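Local coordinates for protein putative O-acetylhomoserine (Thiol)-lyase (PDB 4OC9) that probably makes homocysteine from O-acetylhomoserine and sulfide, as a pyridoxal phosphate-dependent enzyme of the trans-sulfuration family, at residues F77-A82 with I257-V262; Q361-A366 with I402-G407. All coordinates share one frame; numbering follows the deposited sequence.

Contact 1. Residues F77-A82 with I257-V262; sequences FGIPVA and IFSIRV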
loop_
_atom_site.group_PDB
_atom_site.type_symbol
_atom_site.label_atom_id
_atom_site.label_comp_id
_atom_site.label_asym_id
_atom_site.label_seq_id
_atom_site.Cartn_x
_atom_site.Cartn_y
_atom_site.Cartn_z
ATOM N N PHE D 77 13.325 13.380 -20.359
ATOM C CA PHE D 77 13.283 13.104 -18.932
ATOM C C PHE D 77 11.898 13.495 -18.360
ATOM O O PHE D 77 11.242 14.430 -18.826
ATOM C CB PHE D 77 14.428 13.885 -18.252
ATOM C CG PHE D 77 14.788 13.382 -16.876
ATOM C CD1 PHE D 77 15.719 12.391 -16.727
ATOM C CD2 PHE D 77 14.202 13.918 -15.732
ATOM C CE1 PHE D 77 16.040 11.875 -15.468
ATOM C CE2 PHE D 77 14.506 13.415 -14.487
ATOM C CZ PHE D 77 15.442 12.399 -14.347
ATOM N N GLY D 78 11.453 12.743 -17.359
ATOM C CA GLY D 78 10.164 13.003 -16.755
ATOM C C GLY D 78 10.243 12.994 -15.261
ATOM O O GLY D 78 11.019 12.258 -14.671
ATOM N N ILE D 79 9.431 13.837 -14.655
ATOM C CA ILE D 79 9.386 13.992 -13.208
ATOM C C ILE D 79 8.001 13.939 -12.617
ATOM O O ILE D 79 7.192 14.823 -12.853
ATOM C CB ILE D 79 9.998 15.346 -12.789
ATOM C CG1 ILE D 79 11.510 15.289 -13.016
ATOM C CG2 ILE D 79 9.771 15.604 -11.301
ATOM C CD1 ILE D 79 12.220 16.578 -12.760
ATOM N N PRO D 80 7.734 12.887 -11.849
ATOM C CA PRO D 80 6.438 12.764 -11.223
ATOM C C PRO D 80 6.352 13.606 -9.981
ATOM O O PRO D 80 7.315 13.722 -9.235
ATOM C CB PRO D 80 6.359 11.272 -10.872
ATOM C CG PRO D 80 7.340 10.625 -11.782
ATOM C CD PRO D 80 8.469 11.608 -11.788
ATOM N N VAL D 81 5.165 14.139 -9.779
ATOM C CA VAL D 81 4.858 14.982 -8.664
ATOM C C VAL D 81 3.529 14.570 -8.041
ATOM O O VAL D 81 2.838 13.716 -8.574
ATOM C CB VAL D 81 4.906 16.462 -9.055
ATOM C CG1 VAL D 81 6.318 16.824 -9.420
ATOM C CG2 VAL D 81 3.987 16.753 -10.199
ATOM N N ALA D 82 3.173 15.179 -6.906
ATOM C CA ALA D 82 1.940 14.792 -6.172
ATOM C C ALA D 82 0.609 14.847 -6.896
ATOM O O ALA D 82 -0.318 14.173 -6.509
ATOM C CB ALA D 82 1.845 15.571 -4.883
ATOM N N ILE D 257 18.421 20.535 -17.806
ATOM C CA ILE D 257 18.338 21.572 -16.775
ATOM C C ILE D 257 16.942 21.963 -16.313
ATOM O O ILE D 257 16.772 22.397 -15.185
ATOM C CB ILE D 257 19.176 22.820 -17.138
ATOM C CG1 ILE D 257 18.558 23.610 -18.286
ATOM C CG2 ILE D 257 20.613 22.402 -17.447
ATOM C CD1 ILE D 257 19.342 24.866 -18.619
ATOM N N PHE D 258 15.944 21.795 -17.179
ATOM C CA PHE D 258 14.565 22.136 -16.803
ATOM C C PHE D 258 14.142 21.181 -15.675
ATOM O O PHE D 258 13.661 21.615 -14.621
ATOM C CB PHE D 258 13.617 22.024 -17.992
ATOM C CG PHE D 258 12.175 22.276 -17.645
ATOM C CD1 PHE D 258 11.362 21.228 -17.156
ATOM C CD2 PHE D 258 11.599 23.504 -17.859
ATOM C CE1 PHE D 258 10.019 21.438 -16.873
ATOM C CE2 PHE D 258 10.250 23.726 -17.565
ATOM C CZ PHE D 258 9.464 22.687 -17.073
ATOM N N SER D 259 14.367 19.889 -15.904
ATOM C CA SER D 259 14.020 18.860 -14.924
ATOM C C SER D 259 14.887 19.005 -13.658
ATOM O O SER D 259 14.399 18.827 -12.537
ATOM C CB SER D 259 14.151 17.461 -15.530
ATOM O OG SER D 259 13.223 17.294 -16.594
ATOM N N ILE D 260 16.165 19.318 -13.846
ATOM C CA ILE D 260 17.062 19.491 -12.709
ATOM C C ILE D 260 16.558 20.579 -11.798
ATOM O O ILE D 260 16.546 20.408 -10.583
ATOM C CB ILE D 260 18.506 19.823 -13.140
ATOM C CG1 ILE D 260 19.170 18.615 -13.813
ATOM C CG2 ILE D 260 19.355 20.229 -11.955
ATOM C CD1 ILE D 260 19.266 17.338 -12.974
ATOM N N ARG D 261 16.109 21.690 -12.366
ATOM C CA ARG D 261 15.639 22.756 -11.512
ATOM C C ARG D 261 14.380 22.306 -10.768
ATOM O O ARG D 261 14.210 22.596 -9.606
ATOM C CB ARG D 261 15.488 24.106 -12.257
ATOM C CG ARG D 261 15.367 25.235 -11.237
ATOM C CD ARG D 261 15.644 26.676 -11.715
ATOM N NE ARG D 261 14.522 27.399 -12.237
ATOM C CZ ARG D 261 13.871 28.391 -11.627
ATOM N NH1 ARG D 261 14.238 28.935 -10.466
ATOM N NH2 ARG D 261 12.855 28.920 -12.271
ATOM N N VAL D 262 13.503 21.576 -11.445
ATOM C CA VAL D 262 12.282 21.098 -10.799
ATOM C C VAL D 262 12.651 20.298 -9.535
ATOM O O VAL D 262 11.984 20.393 -8.502
ATOM C CB VAL D 262 11.450 20.184 -11.724
ATOM C CG1 VAL D 262 10.274 19.590 -10.962
ATOM C CG2 VAL D 262 10.962 20.926 -12.953
#

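Contact 2. Residues Q361-A366 with I402-G407; sequences QLFLLA and IRLSIG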
loop_
_atom_site.group_PDB
_atom_site.type_symbol
_atom_site.label_atom_id
_atom_site.label_comp_id
_atom_site.label_asym_id
_atom_site.label_seq_id
_atom_site.Cartn_x
_atom_site.Cartn_y
_atom_site.Cartn_z
ATOM N N GLN D 361 -27.645 5.269 -13.573
ATOM C CA GLN D 361 -27.284 4.187 -12.636
ATOM C C GLN D 361 -25.835 3.646 -12.835
ATOM O O GLN D 361 -25.249 3.127 -11.899
ATOM C CB GLN D 361 -28.279 3.021 -12.711
ATOM C CG GLN D 361 -29.715 3.445 -12.447
ATOM C CD GLN D 361 -29.918 4.040 -11.057
ATOM O OE1 GLN D 361 -29.357 3.552 -10.065
ATOM N NE2 GLN D 361 -30.764 5.071 -10.961
ATOM N N LEU D 362 -25.289 3.726 -14.049
ATOM C CA LEU D 362 -23.922 3.275 -14.351
ATOM C C LEU D 362 -22.993 4.474 -14.392
ATOM O O LEU D 362 -21.858 4.381 -13.939
ATOM C CB LEU D 362 -23.821 2.476 -15.645
ATOM C CG LEU D 362 -24.547 1.142 -15.636
ATOM C CD1 LEU D 362 -24.358 0.483 -16.992
ATOM C CD2 LEU D 362 -24.014 0.249 -14.512
ATOM N N PHE D 363 -23.433 5.559 -15.008
ATOM C CA PHE D 363 -22.643 6.759 -15.019
ATOM C C PHE D 363 -22.786 7.263 -13.589
ATOM O O PHE D 363 -23.892 7.505 -13.101
ATOM C CB PHE D 363 -23.129 7.760 -16.032
ATOM C CG PHE D 363 -22.777 7.402 -17.444
ATOM C CD1 PHE D 363 -23.540 6.509 -18.181
ATOM C CD2 PHE D 363 -21.700 8.006 -18.058
ATOM C CE1 PHE D 363 -23.222 6.227 -19.498
ATOM C CE2 PHE D 363 -21.373 7.690 -19.355
ATOM C CZ PHE D 363 -22.130 6.782 -20.068
ATOM N N LEU D 364 -21.657 7.358 -12.895
ATOM C CA LEU D 364 -21.651 7.800 -11.529
ATOM C C LEU D 364 -21.454 9.298 -11.439
ATOM O O LEU D 364 -20.504 9.853 -11.995
ATOM C CB LEU D 364 -20.517 7.101 -10.776
ATOM C CG LEU D 364 -20.543 5.583 -10.802
ATOM C CD1 LEU D 364 -19.345 5.006 -10.106
ATOM C CD2 LEU D 364 -21.811 5.051 -10.170
ATOM N N LEU D 365 -22.363 9.957 -10.726
ATOM C CA LEU D 365 -22.298 11.387 -10.537
ATOM C C LEU D 365 -21.082 11.631 -9.650
ATOM O O LEU D 365 -21.103 11.342 -8.458
ATOM C CB LEU D 365 -23.552 11.909 -9.852
ATOM C CG LEU D 365 -23.545 13.411 -9.574
ATOM C CD1 LEU D 365 -23.365 14.187 -10.869
ATOM C CD2 LEU D 365 -24.844 13.807 -8.910
ATOM N N ALA D 366 -20.037 12.182 -10.258
ATOM C CA ALA D 366 -18.804 12.456 -9.584
ATOM C C ALA D 366 -17.929 13.426 -10.372
ATOM O O ALA D 366 -18.185 13.727 -11.541
ATOM C CB ALA D 366 -18.072 11.165 -9.412
ATOM N N ILE D 402 -23.632 18.907 -20.219
ATOM C CA ILE D 402 -23.293 17.738 -19.421
ATOM C C ILE D 402 -22.008 17.172 -19.936
ATOM O O ILE D 402 -21.822 17.100 -21.143
ATOM C CB ILE D 402 -24.357 16.648 -19.515
ATOM C CG1 ILE D 402 -25.537 17.068 -18.651
ATOM C CG2 ILE D 402 -23.833 15.309 -18.957
ATOM C CD1 ILE D 402 -26.722 16.121 -18.740
ATOM N N ARG D 403 -21.138 16.766 -19.020
ATOM C CA ARG D 403 -19.865 16.200 -19.392
ATOM C C ARG D 403 -19.857 14.740 -18.940
ATOM O O ARG D 403 -20.306 14.431 -17.854
ATOM C CB ARG D 403 -18.729 16.908 -18.674
ATOM C CG ARG D 403 -17.361 16.484 -19.167
ATOM C CD ARG D 403 -16.149 16.917 -18.346
ATOM N NE ARG D 403 -15.913 16.942 -16.909
ATOM C CZ ARG D 403 -15.603 15.995 -16.067
ATOM N NH1 ARG D 403 -15.766 14.767 -16.423
ATOM N NH2 ARG D 403 -15.366 16.318 -14.789
ATOM N N LEU D 404 -19.381 13.853 -19.807
ATOM C CA LEU D 404 -19.311 12.461 -19.498
ATOM C C LEU D 404 -17.909 11.941 -19.628
ATOM O O LEU D 404 -17.171 12.372 -20.479
ATOM C CB LEU D 404 -20.137 11.615 -20.484
ATOM C CG LEU D 404 -21.635 11.855 -20.643
ATOM C CD1 LEU D 404 -22.162 10.815 -21.586
ATOM C CD2 LEU D 404 -22.359 11.760 -19.302
ATOM N N SER D 405 -17.547 11.014 -18.755
ATOM C CA SER D 405 -16.252 10.366 -18.810
ATOM C C SER D 405 -16.669 8.915 -19.136
ATOM O O SER D 405 -17.246 8.219 -18.281
ATOM C CB SER D 405 -15.492 10.408 -17.501
ATOM O OG SER D 405 -14.290 9.660 -17.644
ATOM N N ILE D 406 -16.356 8.468 -20.342
ATOM C CA ILE D 406 -16.739 7.147 -20.766
ATOM C C ILE D 406 -15.790 6.083 -20.256
ATOM O O ILE D 406 -14.585 6.128 -20.504
ATOM C CB ILE D 406 -16.879 7.052 -22.286
ATOM C CG1 ILE D 406 -17.778 8.166 -22.829
ATOM C CG2 ILE D 406 -17.427 5.677 -22.681
ATOM C CD1 ILE D 406 -19.185 8.176 -22.286
ATOM N N GLY D 407 -16.358 5.122 -19.532
ATOM C CA GLY D 407 -15.598 4.038 -18.927
ATOM C C GLY D 407 -15.368 2.826 -19.783
ATOM O O GLY D 407 -15.465 2.902 -21.003
#

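Contact 1. Residues F77-A82 with I257-V262
I79 reaches from strand 77-81 to the side of helix 257-270, where its long branch lodges between S259 and V262, one helical turn apart. From CB the chain forks. CG2, anti to the backbone N, lies 4.0 Å from V262 CG1, while CG1 carries the other branch outward in an extended form (chi2 175°) that brings CD1 right up to the helix. That terminal methyl meets three groups: I79 CD1 is 3.5 Å from S259 CB, 3.8 Å from V262 CB and 3.1 Å from S259 O, a tight but non-polar contact. The I79 and V262 side chains slide past each other in opposite directions. Two residues earlier on the strand, the F77 ring comes up to the same serine obliquely, with F77 CD2 3.5 Å from S259 CB and 3.6 Å from S259 OG. The polar demand of that hydroxyl is met by a hydrogen bond to E221 OE2 of the neighbouring strand 217-221. V262 also packs on L219 of that strand and Y90 of helix 84-93, so helix 257-270 reaches past the edge strand. Strand and helix segments run nearly parallel, their axes 20° apart and 8.8 Å at closest approach: a helix laid against the edge strand of the seven-stranded sheet, as in the large, cofactor-binding domain of fold-type I pyridoxal phosphate enzymes.

Contact 2. Residues Q361-A366 with I402-G407
The CE2 corner of the F363 ring is met by the side chains of both L404 and I406, which are two residues apart on the partner segment. I406 comes in at the ring's edge and close to its plane: its terminal methyl CD1 lies 3.7 Å from F363 CE2 and 3.9 Å from F363 CZ, and the two side chains cross obliquely. L404 behaves differently. It crosses F363 at about a right angle, and both its methyls sit on the same side of the ring, raised from its plane and displaced outward in an oblique approach, CD1 at 3.9 Å from F363 CE2 and CD2 at 4.0 Å from F363 CD2. In I406 the bend at chi2 (-60°) folds CD1 back toward the phenylalanine, although its CB does not aim there. The two segments are not adjacent in the five-stranded mixed sheet, which is consistent with the small C-terminal domain of fold-type I pyridoxal phosphate enzymes, a sheet packed against helices: strand 375-377 runs between 401-405 and 364-365, and F363, just ahead of the latter, meets L404 across one side of that sheet. I376 of the intervening strand and L418 of the covering helix 411-422 each touch both side chains, and L414 adds to F363. From the same helix, D417 accepts hydrogen bonds from the N atoms of Q361, L362 and F363.

How the contacts relate
Both contacts are buried and largely apolar, yet they belong to different sheets on opposite sides of the chain's centre, their own centres 33 Å apart. They share no helix or strand. Contact 1, centred about 14 Å from the chain's centre, sets a helix against an outermost strand; I79 meets S259 and V262 at its heart, and the partly exposed F77 ring forms its border. Contact 2, centred about 21 Å out, has all its touching residues buried; it joins two segments across an intervening strand, with an aromatic ring at the middle among aliphatic methyls. Subunit neighbours differ too: A82 packs on G271 of a second subunit, whereas 364-366 meets residues of two other subunits.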